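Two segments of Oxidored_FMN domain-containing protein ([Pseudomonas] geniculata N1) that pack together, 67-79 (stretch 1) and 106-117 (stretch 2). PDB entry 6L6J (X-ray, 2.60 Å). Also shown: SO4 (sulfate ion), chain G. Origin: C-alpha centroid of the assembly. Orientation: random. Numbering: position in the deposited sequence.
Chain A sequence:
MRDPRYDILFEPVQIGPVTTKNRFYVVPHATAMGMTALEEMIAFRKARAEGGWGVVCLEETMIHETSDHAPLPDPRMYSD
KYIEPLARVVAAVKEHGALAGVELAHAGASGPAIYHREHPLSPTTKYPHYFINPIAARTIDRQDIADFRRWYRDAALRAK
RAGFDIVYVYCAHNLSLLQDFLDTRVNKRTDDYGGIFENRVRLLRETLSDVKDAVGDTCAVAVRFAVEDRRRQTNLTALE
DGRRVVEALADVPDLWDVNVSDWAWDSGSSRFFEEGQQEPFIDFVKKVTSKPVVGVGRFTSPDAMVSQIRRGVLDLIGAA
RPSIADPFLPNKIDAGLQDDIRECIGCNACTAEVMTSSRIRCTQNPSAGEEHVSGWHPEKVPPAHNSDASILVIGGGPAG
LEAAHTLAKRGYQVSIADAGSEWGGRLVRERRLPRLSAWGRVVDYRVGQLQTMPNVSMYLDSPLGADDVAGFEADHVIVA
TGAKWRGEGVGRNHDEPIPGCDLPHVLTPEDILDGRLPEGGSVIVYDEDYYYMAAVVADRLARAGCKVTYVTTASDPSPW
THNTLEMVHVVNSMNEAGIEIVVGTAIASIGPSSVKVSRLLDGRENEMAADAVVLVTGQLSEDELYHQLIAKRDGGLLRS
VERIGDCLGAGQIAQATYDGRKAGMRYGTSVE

Stretch 1 67-79: SDHAPLPDPRMYS
Stretch 2 (106-117) HAGASGPAIYHR

Neither stretch forms regular helix or strand; the two loop segments bury 759 Å² between them. CA atoms place Ser 67 5.1 Å from Ala 107, His 69 4.7 Å from Gly 111, Asp 68 4.9 Å from Ala 113 and Ala 70 5.9 Å from Ile 114. Stretch 1 is extended at Asp 68 (phi/psi -151/163), and a cis peptide precedes Pro 71. Stretch 2 takes positive phi at Ala 113 (61/43), then makes a type I turn from Ile 114 to Arg 117, closed by Arg 117 N to Ile 114 O at 2.9 Å.

The carboxylate of Asp 68 (chi1 63°, p) organises the polar contacts at the start of that turn. Ile 114 N donates to Asp 68 OD1 at 3.1 Å (146° at the hydrogen) and Tyr 115 N to Asp 68 OD2 at 3.2 Å (153°). Within stretch 1, Ala 70 N also donates to Asp 68 OD1, at 3.1 Å and 155°, so the same oxygen serves both segments.

A second polar group lies around His 69 (chi1 -68°, m; chi2 111°). Its CB points away from stretch 2, yet the ring end returns, and His 69 NE2 donates to Ser 110 OG at 2.6 Å, near the ring plane. Ser 110 OG (chi1 84°, p) in turn donates to Ala 107 O at 2.7 Å, giving a relay. Ala 107 N donates to Ser 67 OG at 2.9 Å; that hydroxyl, on a t rotamer, is less surely placed. Tyr 115 OH donates to Leu 72 O at 2.8 Å.

Two CH-pi contacts are nearly perpendicular to their rings. Ala 70 CB stands 3.4 Å from the centroid of the Tyr 115 CG–CZ ring, 8° off its normal, and Ser 67 CB 3.6 Å from the centroid of the His 106 CG–CD2 ring, 6° off. Tyr 115 (chi1 -77°, m; chi2 -46°) has the largest area covered by the opposing stretch. Ala 70 CB also meets Ile 114 CB at 4.0 Å.

Backbone proximity is tightest at Gly 111 (-144/159), whose CA lies 3.2 Å from Asp 68 O in a CA-H...O contact (149°). An ideal CB on Gly 111 would fall 1.8 Å from Asp 68 O, a clash.

Arg 76 NH2 approaches Tyr 115 CD2 to 3.5 Å at the guanidinium edge, while Tyr 78 OH lies 3.2 Å from His 116 CE1, near the imidazole plane. Arg 76 NH1 donates to sulfate O3 at 3.3 Å (156°), and His 116 NE2 is 2.9 Å from sulfate O3.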

ATOM      1  N   SER A  67      12.446 -17.488 -12.745  1.00 26.21           N
ATOM      2  CA  SER A  67      11.887 -16.703 -11.617  1.00 26.97           C
ATOM      3  C   SER A  67      11.152 -15.457 -12.116  1.00 27.52           C
ATOM      4  O   SER A  67      11.830 -14.466 -12.409  1.00 28.44           O
ATOM      5  CB  SER A  67      12.965 -16.331 -10.636  1.00 26.12           C
ATOM      6  OG  SER A  67      12.451 -15.430  -9.678  1.00 25.13           O
ATOM      7  N   ASP A  68       9.817 -15.477 -12.140  1.00 26.65           N
ATOM      8  CA  ASP A  68       9.010 -14.229 -12.243  1.00 26.76           C
ATOM      9  C   ASP A  68       7.648 -14.367 -11.559  1.00 27.34           C
ATOM     10  O   ASP A  68       7.224 -15.489 -11.218  1.00 30.96           O
ATOM     11  CB  ASP A  68       8.839 -13.770 -13.683  1.00 28.20           C
ATOM     12  CG  ASP A  68       8.097 -14.720 -14.592  1.00 28.22           C
ATOM     13  OD1 ASP A  68       6.958 -15.124 -14.231  1.00 28.30           O
ATOM     14  OD2 ASP A  68       8.668 -15.041 -15.663  1.00 28.65           O
ATOM     15  N   HIS A  69       7.028 -13.223 -11.303  1.00 27.09           N
ATOM     16  CA  HIS A  69       5.629 -13.066 -10.848  1.00 27.46           C
ATOM     17  C   HIS A  69       4.829 -12.427 -11.997  1.00 30.84           C
ATOM     18  O   HIS A  69       3.928 -11.582 -11.712  1.00 32.33           O
ATOM     19  CB  HIS A  69       5.609 -12.254  -9.543  1.00 27.97           C
ATOM     20  CG  HIS A  69       6.203 -12.989  -8.390  1.00 28.11           C
ATOM     21  ND1 HIS A  69       7.393 -12.628  -7.819  1.00 28.95           N
ATOM     22  CD2 HIS A  69       5.804 -14.099  -7.744  1.00 28.63           C
ATOM     23  CE1 HIS A  69       7.697 -13.475  -6.861  1.00 28.32           C
ATOM     24  NE2 HIS A  69       6.746 -14.376  -6.795  1.00 29.12           N
ATOM     25  N   ALA A  70       5.158 -12.780 -13.253  1.00 27.63           N
ATOM     26  CA  ALA A  70       4.441 -12.308 -14.456  1.00 27.26           C
ATOM     27  C   ALA A  70       2.943 -12.431 -14.199  1.00 28.31           C
ATOM     28  O   ALA A  70       2.473 -13.442 -13.695  1.00 29.00           O
ATOM     29  CB  ALA A  70       4.837 -13.091 -15.683  1.00 28.09           C
ATOM     30  N   PRO A  71       2.133 -11.429 -14.591  1.00 29.19           N
ATOM     31  CA  PRO A  71       2.601 -10.331 -15.449  1.00 27.24           C
ATOM     32  C   PRO A  71       3.081  -9.051 -14.728  1.00 26.48           C
ATOM     33  O   PRO A  71       3.182  -8.036 -15.378  1.00 25.15           O
ATOM     34  CB  PRO A  71       1.326 -10.067 -16.249  1.00 27.08           C
ATOM     35  CG  PRO A  71       0.188 -10.305 -15.239  1.00 29.28           C
ATOM     36  CD  PRO A  71       0.710 -11.313 -14.230  1.00 27.84           C
ATOM     37  N   LEU A  72       3.402  -9.120 -13.429  1.00 25.70           N
ATOM     38  CA  LEU A  72       4.045  -7.993 -12.685  1.00 26.88           C
ATOM     39  C   LEU A  72       5.419  -7.677 -13.296  1.00 27.36           C
ATOM     40  O   LEU A  72       6.293  -8.539 -13.359  1.00 27.45           O
ATOM     41  CB  LEU A  72       4.151  -8.359 -11.196  1.00 27.18           C
ATOM     42  CG  LEU A  72       4.985  -7.420 -10.317  1.00 27.58           C
ATOM     43  CD1 LEU A  72       4.409  -6.007 -10.290  1.00 26.58           C
ATOM     44  CD2 LEU A  72       5.135  -7.967  -8.908  1.00 25.69           C
ATOM     45  N   PRO A  73       5.658  -6.447 -13.806  1.00 26.36           N
ATOM     46  CA  PRO A  73       6.977  -6.074 -14.304  1.00 27.23           C
ATOM     47  C   PRO A  73       7.958  -5.731 -13.170  1.00 28.96           C
ATOM     48  O   PRO A  73       7.656  -4.829 -12.409  1.00 31.37           O
ATOM     49  CB  PRO A  73       6.724  -4.854 -15.200  1.00 25.70           C
ATOM     50  CG  PRO A  73       5.410  -4.282 -14.742  1.00 25.25           C
ATOM     51  CD  PRO A  73       4.676  -5.374 -13.985  1.00 26.07           C
ATOM     52  N   ASP A  74       9.092  -6.443 -13.133  1.00 27.67           N
ATOM     53  CA  ASP A  74      10.168  -6.366 -12.116  1.00 29.87           C
ATOM     54  C   ASP A  74      11.494  -6.005 -12.775  1.00 29.22           C
ATOM     55  O   ASP A  74      11.667  -6.228 -13.971  1.00 32.02           O
ATOM     56  CB  ASP A  74      10.368  -7.709 -11.415  1.00 32.32           C
ATOM     57  CG  ASP A  74       9.359  -7.957 -10.326  1.00 37.69           C
ATOM     58  OD1 ASP A  74       8.677  -6.961  -9.953  1.00 41.80           O
ATOM     59  OD2 ASP A  74       9.264  -9.141  -9.866  1.00 38.99           O
ATOM     60  N   PRO A  75      12.482  -5.483 -12.015  1.00 27.27           N
ATOM     61  CA  PRO A  75      13.863  -5.434 -12.480  1.00 30.40           C
ATOM     62  C   PRO A  75      14.382  -6.849 -12.741  1.00 29.44           C
ATOM     63  O   PRO A  75      13.863  -7.765 -12.143  1.00 29.29           O
ATOM     64  CB  PRO A  75      14.653  -4.807 -11.324  1.00 29.83           C
ATOM     65  CG  PRO A  75      13.612  -4.067 -10.543  1.00 29.84           C
ATOM     66  CD  PRO A  75      12.331  -4.868 -10.698  1.00 28.01           C
ATOM     67  N   ARG A  76      15.385  -6.972 -13.608  1.00 29.19           N
ATOM     68  CA  ARG A  76      16.037  -8.265 -13.947  1.00 30.43           C
ATOM     69  C   ARG A  76      17.560  -8.089 -13.935  1.00 31.48           C
ATOM     70  O   ARG A  76      18.056  -7.033 -14.372  1.00 29.10           O
ATOM     71  CB  ARG A  76      15.568  -8.738 -15.323  1.00 31.02           C
ATOM     72  CG  ARG A  76      14.062  -8.938 -15.444  1.00 33.82           C
ATOM     73  CD  ARG A  76      13.552  -8.605 -16.842  1.00 35.61           C
ATOM     74  NE  ARG A  76      12.358  -9.356 -17.157  1.00 37.13           N
ATOM     75  CZ  ARG A  76      12.017  -9.790 -18.360  1.00 41.50           C
ATOM     76  NH1 ARG A  76      12.785  -9.549 -19.415  1.00 43.71           N
ATOM     77  NH2 ARG A  76      10.915 -10.512 -18.495  1.00 38.78           N
ATOM     78  N   MET A  77      18.273  -9.103 -13.463  1.00 33.00           N
ATOM     79  CA  MET A  77      19.751  -9.106 -13.416  1.00 33.05           C
ATOM     80  C   MET A  77      20.240 -10.497 -13.832  1.00 33.02           C
ATOM     81  O   MET A  77      21.253 -10.942 -13.293  1.00 38.05           O
ATOM     82  CB  MET A  77      20.226  -8.720 -12.005  1.00 32.45           C
ATOM     83  CG  MET A  77      21.627  -8.137 -11.938  1.00 32.18           C
ATOM     84  SD  MET A  77      21.743  -6.531 -12.732  1.00 33.51           S
ATOM     85  CE  MET A  77      21.849  -5.509 -11.273  1.00 35.87           C
ATOM     86  N   TYR A  78      19.563 -11.140 -14.787  1.00 33.41           N
ATOM     87  CA  TYR A  78      19.901 -12.515 -15.265  1.00 35.03           C
ATOM     88  C   TYR A  78      20.612 -12.445 -16.611  1.00 34.56           C
ATOM     89  O   TYR A  78      20.942 -13.507 -17.145  1.00 35.87           O
ATOM     90  CB  TYR A  78      18.692 -13.452 -15.365  1.00 34.43           C
ATOM     91  CG  TYR A  78      17.529 -12.990 -16.211  1.00 35.48           C
ATOM     92  CD1 TYR A  78      17.612 -12.931 -17.592  1.00 34.19           C
ATOM     93  CD2 TYR A  78      16.308 -12.669 -15.615  1.00 34.04           C
ATOM     94  CE1 TYR A  78      16.520 -12.548 -18.359  1.00 37.54           C
ATOM     95  CE2 TYR A  78      15.210 -12.280 -16.363  1.00 33.18           C
ATOM     96  CZ  TYR A  78      15.314 -12.226 -17.739  1.00 38.08           C
ATOM     97  OH  TYR A  78      14.226 -11.810 -18.448  1.00 35.85           O
ATOM     98  N   SER A  79      20.852 -11.237 -17.111  1.00 34.23           N
ATOM     99  CA  SER A  79      21.536 -10.997 -18.402  1.00 36.50           C
ATOM    100  C   SER A  79      22.263  -9.643 -18.399  1.00 36.28           C
ATOM    101  O   SER A  79      21.706  -8.658 -17.894  1.00 35.27           O
ATOM    102  CB  SER A  79      20.564 -11.114 -19.553  1.00 37.82           C
ATOM    103  OG  SER A  79      21.016 -10.356 -20.672  1.00 40.67           O
ATOM    104  N   HIS A 106      15.079 -15.063  -6.311  1.00 27.46           N
ATOM    105  CA  HIS A 106      14.588 -16.227  -7.096  1.00 27.23           C
ATOM    106  C   HIS A 106      13.319 -16.744  -6.422  1.00 27.01           C
ATOM    107  O   HIS A 106      13.410 -17.120  -5.235  1.00 28.87           O
ATOM    108  CB  HIS A 106      15.649 -17.328  -7.279  1.00 25.58           C
ATOM    109  CG  HIS A 106      15.239 -18.309  -8.323  1.00 24.63           C
ATOM    110  ND1 HIS A 106      14.125 -19.125  -8.168  1.00 25.54           N
ATOM    111  CD2 HIS A 106      15.725 -18.562  -9.557  1.00 24.05           C
ATOM    112  CE1 HIS A 106      13.968 -19.865  -9.245  1.00 24.29           C
ATOM    113  NE2 HIS A 106      14.925 -19.522 -10.126  1.00 24.06           N
ATOM    114  N   ALA A 107      12.209 -16.777  -7.166  1.00 25.05           N
ATOM    115  CA  ALA A 107      10.836 -16.854  -6.629  1.00 25.70           C
ATOM    116  C   ALA A 107      10.479 -18.303  -6.269  1.00 24.63           C
ATOM    117  O   ALA A 107       9.430 -18.515  -5.668  1.00 24.13           O
ATOM    118  CB  ALA A 107       9.876 -16.255  -7.632  1.00 27.34           C
ATOM    119  N   GLY A 108      11.318 -19.272  -6.628  1.00 26.41           N
ATOM    120  CA  GLY A 108      11.003 -20.703  -6.458  1.00 26.96           C
ATOM    121  C   GLY A 108       9.550 -20.999  -6.842  1.00 27.78           C
ATOM    122  O   GLY A 108       9.184 -20.781  -8.006  1.00 25.48           O
ATOM    123  N   ALA A 109       8.746 -21.457  -5.881  1.00 27.36           N
ATOM    124  CA  ALA A 109       7.380 -21.984  -6.081  1.00 27.25           C
ATOM    125  C   ALA A 109       6.350 -20.913  -5.690  1.00 27.30           C
ATOM    126  O   ALA A 109       5.338 -21.277  -5.069  1.00 29.01           O
ATOM    127  CB  ALA A 109       7.225 -23.243  -5.267  1.00 26.65           C
ATOM    128  N   SER A 110       6.613 -19.659  -6.046  1.00 25.91           N
ATOM    129  CA  SER A 110       5.778 -18.473  -5.743  1.00 27.63           C
ATOM    130  C   SER A 110       5.335 -17.759  -7.026  1.00 29.85           C
ATOM    131  O   SER A 110       4.523 -16.821  -6.918  1.00 32.32           O
ATOM    132  CB  SER A 110       6.541 -17.524  -4.880  1.00 28.62           C
ATOM    133  OG  SER A 110       7.384 -16.686  -5.670  1.00 30.49           O
ATOM    134  N   GLY A 111       5.872 -18.152  -8.187  1.00 29.70           N
ATOM    135  CA  GLY A 111       5.544 -17.548  -9.491  1.00 28.65           C
ATOM    136  C   GLY A 111       5.523 -18.586 -10.614  1.00 27.87           C
ATOM    137  O   GLY A 111       6.142 -19.649 -10.489  1.00 23.89           O
ATOM    138  N   PRO A 112       4.840 -18.286 -11.751  1.00 27.40           N
ATOM    139  CA  PRO A 112       4.659 -19.253 -12.831  1.00 26.30           C
ATOM    140  C   PRO A 112       5.731 -19.225 -13.929  1.00 25.42           C
ATOM    141  O   PRO A 112       5.672 -20.066 -14.787  1.00 25.00           O
ATOM    142  CB  PRO A 112       3.303 -18.771 -13.367  1.00 27.80           C
ATOM    143  CG  PRO A 112       3.423 -17.272 -13.340  1.00 27.13           C
ATOM    144  CD  PRO A 112       4.192 -16.994 -12.065  1.00 27.08           C
ATOM    145  N   ALA A 113       6.681 -18.278 -13.871  1.00 26.38           N
ATOM    146  CA  ALA A 113       7.847 -18.208 -14.784  1.00 24.31           C
ATOM    147  C   ALA A 113       7.360 -18.040 -16.222  1.00 25.03           C
ATOM    148  O   ALA A 113       7.928 -18.717 -17.135  1.00 28.71           O
ATOM    149  CB  ALA A 113       8.662 -19.478 -14.629  1.00 24.45           C
ATOM    150  N   ILE A 114       6.365 -17.177 -16.432  1.00 24.06           N
ATOM    151  CA  ILE A 114       5.553 -17.149 -17.691  1.00 25.18           C
ATOM    152  C   ILE A 114       6.287 -16.363 -18.788  1.00 26.16           C
ATOM    153  O   ILE A 114       6.078 -16.683 -19.989  1.00 26.75           O
ATOM    154  CB  ILE A 114       4.129 -16.606 -17.422  1.00 24.94           C
ATOM    155  CG1 ILE A 114       3.139 -17.732 -17.119  1.00 25.69           C
ATOM    156  CG2 ILE A 114       3.608 -15.710 -18.536  1.00 24.20           C
ATOM    157  CD1 ILE A 114       2.950 -18.727 -18.243  1.00 26.79           C
ATOM    158  N   TYR A 115       7.057 -15.336 -18.428  1.00 26.31           N
ATOM    159  CA  TYR A 115       7.640 -14.377 -19.406  1.00 27.77           C
ATOM    160  C   TYR A 115       8.372 -15.160 -20.507  1.00 29.43           C
ATOM    161  O   TYR A 115       8.137 -14.873 -21.695  1.00 29.36           O
ATOM    162  CB  TYR A 115       8.537 -13.351 -18.709  1.00 27.64           C
ATOM    163  CG  TYR A 115       7.801 -12.238 -17.986  1.00 30.28           C
ATOM    164  CD1 TYR A 115       6.742 -11.554 -18.580  1.00 29.64           C
ATOM    165  CD2 TYR A 115       8.174 -11.839 -16.709  1.00 26.78           C
ATOM    166  CE1 TYR A 115       6.083 -10.520 -17.938  1.00 26.66           C
ATOM    167  CE2 TYR A 115       7.520 -10.808 -16.059  1.00 26.91           C
ATOM    168  CZ  TYR A 115       6.471 -10.148 -16.672  1.00 26.41           C
ATOM    169  OH  TYR A 115       5.814  -9.142 -16.028  1.00 28.27           O
ATOM    170  N   HIS A 116       9.186 -16.147 -20.127  1.00 29.32           N
ATOM    171  CA  HIS A 116       9.964 -17.014 -21.046  1.00 30.12           C
ATOM    172  C   HIS A 116       9.435 -18.442 -20.993  1.00 32.62           C
ATOM    173  O   HIS A 116      10.242 -19.371 -21.207  1.00 32.99           O
ATOM    174  CB  HIS A 116      11.449 -16.980 -20.697  1.00 33.28           C
ATOM    175  CG  HIS A 116      12.094 -15.693 -21.059  1.00 35.09           C
ATOM    176  ND1 HIS A 116      12.485 -14.780 -20.114  1.00 38.60           N
ATOM    177  CD2 HIS A 116      12.377 -15.152 -22.256  1.00 39.11           C
ATOM    178  CE1 HIS A 116      13.018 -13.740 -20.706  1.00 37.13           C
ATOM    179  NE2 HIS A 116      12.956 -13.940 -22.008  1.00 42.47           N
ATOM    180  N   ARG A 117       8.131 -18.589 -20.728  1.00 34.22           N
ATOM    181  CA  ARG A 117       7.392 -19.873 -20.759  1.00 30.16           C
ATOM    182  C   ARG A 117       8.308 -20.944 -20.183  1.00 29.01           C
ATOM    183  O   ARG A 117       8.647 -21.898 -20.867  1.00 30.83           O
ATOM    184  CB  ARG A 117       6.943 -20.196 -22.186  1.00 30.71           C
ATOM    185  CG  ARG A 117       5.831 -19.305 -22.709  1.00 29.68           C
ATOM    186  CD  ARG A 117       6.338 -18.001 -23.291  1.00 30.42           C
ATOM    187  NE  ARG A 117       5.303 -17.390 -24.119  1.00 31.95           N
ATOM    188  CZ  ARG A 117       4.253 -16.709 -23.666  1.00 31.65           C
ATOM    189  NH1 ARG A 117       4.109 -16.486 -22.376  1.00 33.55           N
ATOM    190  NH2 ARG A 117       3.353 -16.230 -24.509  1.00 34.99           N
TER
HETATM  191  S   SO4 G 706      12.790  -9.995 -23.334  1.00 86.91           S
HETATM  192  O1  SO4 G 706      13.975  -9.168 -23.179  1.00 71.75           O
HETATM  193  O2  SO4 G 706      12.788 -10.610 -24.636  1.00 86.16           O
HETATM  194  O3  SO4 G 706      12.764 -11.024 -22.331  1.00 80.40           O
HETATM  195  O4  SO4 G 706      11.609  -9.185 -23.202  1.00 89.58           O
HETATM  196  O   HOH W   1       9.210 -18.446 -11.007  1.00 31.29           O